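Local coordinates for UPF0311 protein CA_C3321 (Clostridium acetobutylicum ATCC 824, PDB 3G7G), which is of unknown function but belongs to the UPF0311 (DUF3237) family and packs against a second copy of itself in the crystal, at the interface of chains A and B. Residues are numbered along the deposited sequence; one frame, centred on the assembly and turned at random. Chains: chain A/B, UPF0311 protein CA_C3321.

About 23 Å separates the C-alpha centres of contact 1 and contact 2, and both belong to one two-fold symmetric interface between identical chains. They draw on the same elements with the chains exchanged: strand 86-96 gives A:Ile94 to contact 1 and B:Ile94 to contact 2, and the loop after 3-10 helix 129-135 gives B:Asn136 and B:His137, then A:Asn136 and A:His137. Contact 1 adds polar and water-mediated links around that shared seam, contact 2 a tyrosine of strand 117-126 that anchors on the partner's C-terminal end. Whether this pairing is the biological one, the structure alone does not show.

Contact 1: the interface of chains A and B. Residues chain A 68, 70, 94, 96; chain B 132, 135-137.
The carboxamide of B:Asn136 turns its OD1 end, not a face, toward the aliphatic chain of A:Lys70, the two side chains crossing obliquely, in this patch of the UPF0311 (DUF3237) interface. OD1 is joined through water 2 to the carboxylate OD2 of A:Asp68. The nitrogen ND2 turns back to its own chain and donates to the carbonyl O of B:Lys132 at 2.9 Å, from above that carbonyl's plane, which helps to fix the rotation of the amide. The imidazole of B:His137 has water 1 over one face, 4.0 Å above the plane and toward the rim; this water links A:Thr96 OG1 to B:Asn136 O. A:Lys70 runs out with CG anti to its backbone N (chi1 177°) and bends at chi3 and chi4, bringing its ammonium NZ to the carbonyl of B:Met135, the last residue of 3-10 helix 129-135. The bond from A:Lys70 NZ to B:Met135 O is 2.9 Å long and nearly in line with the C=O (173°). The carboxylate of A:Asp68 is shared: OD1 accepts the backbone N-H of A:Lys70, which comes from above the carboxylate plane. The extended B:Lys132 meets it tip to tip in a long salt bridge, with NZ 3.6 Å from A:Asp68 OD2. The two lysine ammonium groups may help to balance the carboxylate and the helix-end carbonyl. A:Ile94 presses CD1 onto the backbone of B:Asn136 and reaches CA of B:His137 at 3.7 Å.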
loop_
_atom_site.group_PDB
_atom_site.type_symbol
_atom_site.label_atom_id
_atom_site.label_comp_id
_atom_site.label_asym_id
_atom_site.label_seq_id
_atom_site.Cartn_x
_atom_site.Cartn_y
_atom_site.Cartn_z
ATOM N N ASP A 68 -10.506 18.832 5.597
ATOM C CA ASP A 68 -11.553 19.256 4.647
ATOM C C ASP A 68 -12.859 18.470 4.769
ATOM O O ASP A 68 -13.812 18.705 4.027
ATOM C CB ASP A 68 -11.035 19.167 3.198
ATOM C CG ASP A 68 -10.967 17.701 2.646
ATOM O OD1 ASP A 68 -10.914 16.695 3.419
ATOM O OD2 ASP A 68 -10.977 17.574 1.396
ATOM N N LYS A 70 -13.306 15.047 4.451
ATOM C CA LYS A 70 -13.317 13.702 3.842
ATOM C C LYS A 70 -12.796 12.660 4.807
ATOM O O LYS A 70 -11.745 12.851 5.406
ATOM C CB LYS A 70 -12.481 13.669 2.569
ATOM C CG LYS A 70 -12.416 12.298 1.960
ATOM C CD LYS A 70 -11.824 12.301 0.596
ATOM C CE LYS A 70 -10.290 12.367 0.623
ATOM N NZ LYS A 70 -9.734 11.554 -0.495
ATOM N N ILE A 94 -13.752 5.791 0.928
ATOM C CA ILE A 94 -13.992 7.179 1.337
ATOM C C ILE A 94 -15.426 7.429 1.698
ATOM O O ILE A 94 -16.341 6.693 1.266
ATOM C CB ILE A 94 -13.503 8.192 0.301
ATOM C CG1 ILE A 94 -14.191 7.964 -1.023
ATOM C CG2 ILE A 94 -11.945 8.103 0.142
ATOM C CD1 ILE A 94 -13.854 9.058 -2.064
ATOM N N THR A 96 -17.740 11.018 2.223
ATOM C CA THR A 96 -17.817 12.454 2.153
ATOM C C THR A 96 -19.276 12.856 2.368
ATOM O O THR A 96 -20.177 12.033 2.245
ATOM C CB THR A 96 -17.379 12.992 0.772
ATOM O OG1 THR A 96 -18.308 12.549 -0.212
ATOM C CG2 THR A 96 -16.029 12.528 0.384
ATOM N N LYS B 132 -11.018 18.784 -8.099
ATOM C CA LYS B 132 -10.898 18.273 -6.750
ATOM C C LYS B 132 -11.808 17.056 -6.578
ATOM O O LYS B 132 -11.482 16.149 -5.827
ATOM C CB LYS B 132 -11.229 19.380 -5.721
ATOM C CG LYS B 132 -11.138 18.931 -4.264
ATOM C CD LYS B 132 -11.711 19.964 -3.260
ATOM C CE LYS B 132 -11.616 19.393 -1.815
ATOM N NZ LYS B 132 -11.792 20.419 -0.700
ATOM N N MET B 135 -10.430 13.518 -6.564
ATOM C CA MET B 135 -9.777 12.989 -5.364
ATOM C C MET B 135 -10.810 12.616 -4.296
ATOM O O MET B 135 -10.433 12.221 -3.200
ATOM C CB MET B 135 -8.750 13.966 -4.799
ATOM C CG MET B 135 -7.670 14.390 -5.748
ATOM S SD MET B 135 -6.347 15.413 -4.992
ATOM C CE MET B 135 -5.497 14.327 -3.920
ATOM N N ASN B 136 -12.101 12.727 -4.613
ATOM C CA ASN B 136 -13.199 12.538 -3.644
ATOM C C ASN B 136 -14.304 11.595 -4.096
ATOM O O ASN B 136 -15.427 11.604 -3.538
ATOM C CB ASN B 136 -13.828 13.903 -3.300
ATOM C CG ASN B 136 -12.926 14.737 -2.444
ATOM O OD1 ASN B 136 -12.826 14.516 -1.251
ATOM N ND2 ASN B 136 -12.250 15.683 -3.046
ATOM N N HIS B 137 -14.001 10.795 -5.111
ATOM C CA HIS B 137 -14.866 9.710 -5.537
ATOM C C HIS B 137 -13.997 8.491 -5.781
ATOM O O HIS B 137 -12.773 8.611 -5.961
ATOM C CB HIS B 137 -15.634 10.042 -6.832
ATOM C CG HIS B 137 -16.517 11.251 -6.731
ATOM N ND1 HIS B 137 -17.881 11.168 -6.527
ATOM C CD2 HIS B 137 -16.233 12.565 -6.825
ATOM C CE1 HIS B 137 -18.395 12.384 -6.479
ATOM N NE2 HIS B 137 -17.413 13.252 -6.657
HETATM O O HOH W 1 -17.423 12.868 -2.586
HETATM O O HOH W 2 -13.221 17.027 0.231
#

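Contact 2: the interface of chains A and B. Residues chain A 136-138, 157-158; chain B 94, 117, 119-120.
B:Tyr117 of strand 117-126 packs against chain A between the loop at A:His137 and A:Ile138 and the end of strand 150-157. From CB the ring stands out with CG anti to the backbone N (chi1 170°). Along one flank CD1 lies near the carbonyl O of A:Ser158, 3.6 Å away; along the other CD2 and CE2 pass the carbonyl O of A:Asn136, and CE2 also packs on CA of A:His137. A:Ile157 O lies level with the ring, beside its rim. At the tip the phenol OH is gripped twice: it accepts the backbone N-H of A:Ile138 at 2.7 Å in a fairly straight bond (164° at H), and donates to A:Ile157 O, again at 2.7 Å. The hydroxyl thus ties together two backbone segments of the partner. The imidazole edge of A:His137, led by ND1, points onto a face of the B:Tyr117 ring, opposite the face that carries B:Arg119 CG; the two ring planes are 63° apart and the centroids 4.8 Å. The arginine chain, bent at chi2, crosses A:Ile138 and A:Ile157, laying CB against CG1 of the former and CD 3.9 Å from CG2 of the latter; its NH2 makes a weak hydrogen bond to A:Ser158 O. A:Ile138 and B:Ile94 lie antiparallel, CD1 methyl to CD1 methyl. The site appears to lock the C-terminus of one subunit onto the strands of its neighbour.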
loop_
_atom_site.group_PDB
_atom_site.type_symbol
_atom_site.label_atom_id
_atom_site.label_comp_id
_atom_site.label_asym_id
_atom_site.label_seq_id
_atom_site.Cartn_x
_atom_site.Cartn_y
_atom_site.Cartn_z
ATOM N N ASN A 136 -9.415 -12.731 -7.898
ATOM C CA ASN A 136 -9.110 -12.512 -9.305
ATOM C C ASN A 136 -10.141 -11.691 -10.034
ATOM O O ASN A 136 -10.253 -11.737 -11.264
ATOM C CB ASN A 136 -8.857 -13.868 -9.972
ATOM C CG ASN A 136 -7.570 -14.499 -9.499
ATOM O OD1 ASN A 136 -6.479 -14.069 -9.875
ATOM N ND2 ASN A 136 -7.679 -15.480 -8.644
ATOM N N HIS A 137 -10.868 -10.895 -9.262
ATOM C CA HIS A 137 -11.765 -9.891 -9.797
ATOM C C HIS A 137 -11.599 -8.578 -9.032
ATOM O O HIS A 137 -11.093 -8.553 -7.873
ATOM C CB HIS A 137 -13.200 -10.328 -9.658
ATOM C CG HIS A 137 -13.555 -11.497 -10.499
ATOM N ND1 HIS A 137 -14.260 -11.377 -11.678
ATOM C CD2 HIS A 137 -13.293 -12.815 -10.343
ATOM C CE1 HIS A 137 -14.437 -12.579 -12.196
ATOM N NE2 HIS A 137 -13.852 -13.467 -11.411
ATOM N N ILE A 138 -12.016 -7.498 -9.695
ATOM C CA ILE A 138 -12.188 -6.188 -9.049
ATOM C C ILE A 138 -13.615 -6.067 -8.502
ATOM O O ILE A 138 -14.607 -6.530 -9.112
ATOM C CB ILE A 138 -11.804 -4.993 -9.981
ATOM C CG1 ILE A 138 -10.323 -5.062 -10.371
ATOM C CG2 ILE A 138 -12.109 -3.624 -9.323
ATOM C CD1 ILE A 138 -9.379 -4.996 -9.283
ATOM N N ILE A 157 -17.062 -6.542 -10.301
ATOM C CA ILE A 157 -17.009 -5.896 -11.611
ATOM C C ILE A 157 -16.706 -6.991 -12.622
ATOM O O ILE A 157 -15.713 -7.727 -12.501
ATOM C CB ILE A 157 -15.940 -4.767 -11.668
ATOM C CG1 ILE A 157 -16.248 -3.673 -10.627
ATOM C CG2 ILE A 157 -15.747 -4.202 -13.088
ATOM C CD1 ILE A 157 -17.562 -2.985 -10.782
ATOM N N SER A 158 -17.597 -7.084 -13.609
ATOM C CA SER A 158 -17.471 -8.030 -14.696
ATOM C C SER A 158 -16.637 -7.424 -15.821
ATOM O O SER A 158 -15.999 -8.185 -16.569
ATOM C CB SER A 158 -18.854 -8.412 -15.244
ATOM O OG SER A 158 -19.797 -8.571 -14.195
ATOM N N ILE B 94 -5.806 -5.679 -12.471
ATOM C CA ILE B 94 -5.496 -7.042 -12.792
ATOM C C ILE B 94 -5.971 -7.381 -14.190
ATOM O O ILE B 94 -6.900 -6.776 -14.732
ATOM C CB ILE B 94 -6.090 -8.069 -11.777
ATOM C CG1 ILE B 94 -7.610 -8.082 -11.791
ATOM C CG2 ILE B 94 -5.653 -7.749 -10.385
ATOM C CD1 ILE B 94 -8.206 -8.599 -10.491
ATOM N N TYR B 117 -9.972 -10.733 -18.738
ATOM C CA TYR B 117 -10.655 -9.895 -17.792
ATOM C C TYR B 117 -9.608 -8.848 -17.408
ATOM O O TYR B 117 -8.560 -9.201 -16.931
ATOM C CB TYR B 117 -11.118 -10.718 -16.599
ATOM C CG TYR B 117 -11.633 -9.894 -15.439
ATOM C CD1 TYR B 117 -12.982 -9.632 -15.299
ATOM C CD2 TYR B 117 -10.762 -9.401 -14.475
ATOM C CE1 TYR B 117 -13.462 -8.884 -14.254
ATOM C CE2 TYR B 117 -11.220 -8.651 -13.437
ATOM C CZ TYR B 117 -12.576 -8.401 -13.302
ATOM O OH TYR B 117 -13.033 -7.640 -12.243
ATOM N N ARG B 119 -9.335 -5.144 -15.559
ATOM C CA ARG B 119 -9.978 -4.106 -14.789
ATOM C C ARG B 119 -9.031 -3.542 -13.755
ATOM O O ARG B 119 -8.157 -4.241 -13.213
ATOM C CB ARG B 119 -11.238 -4.645 -14.093
ATOM C CG ARG B 119 -12.188 -5.423 -14.955
ATOM C CD ARG B 119 -12.961 -4.477 -15.769
ATOM N NE ARG B 119 -13.996 -5.083 -16.586
ATOM C CZ ARG B 119 -14.048 -5.042 -17.915
ATOM N NH1 ARG B 119 -13.094 -4.455 -18.645
ATOM N NH2 ARG B 119 -15.088 -5.569 -18.529
ATOM N N THR B 120 -9.203 -2.258 -13.474
ATOM C CA THR B 120 -8.266 -1.546 -12.646
ATOM C C THR B 120 -8.979 -0.503 -11.769
ATOM O O THR B 120 -10.106 -0.147 -12.034
ATOM C CB THR B 120 -7.099 -0.900 -13.527
ATOM O OG1 THR B 120 -7.403 0.443 -13.899
ATOM C CG2 THR B 120 -6.823 -1.699 -14.811
#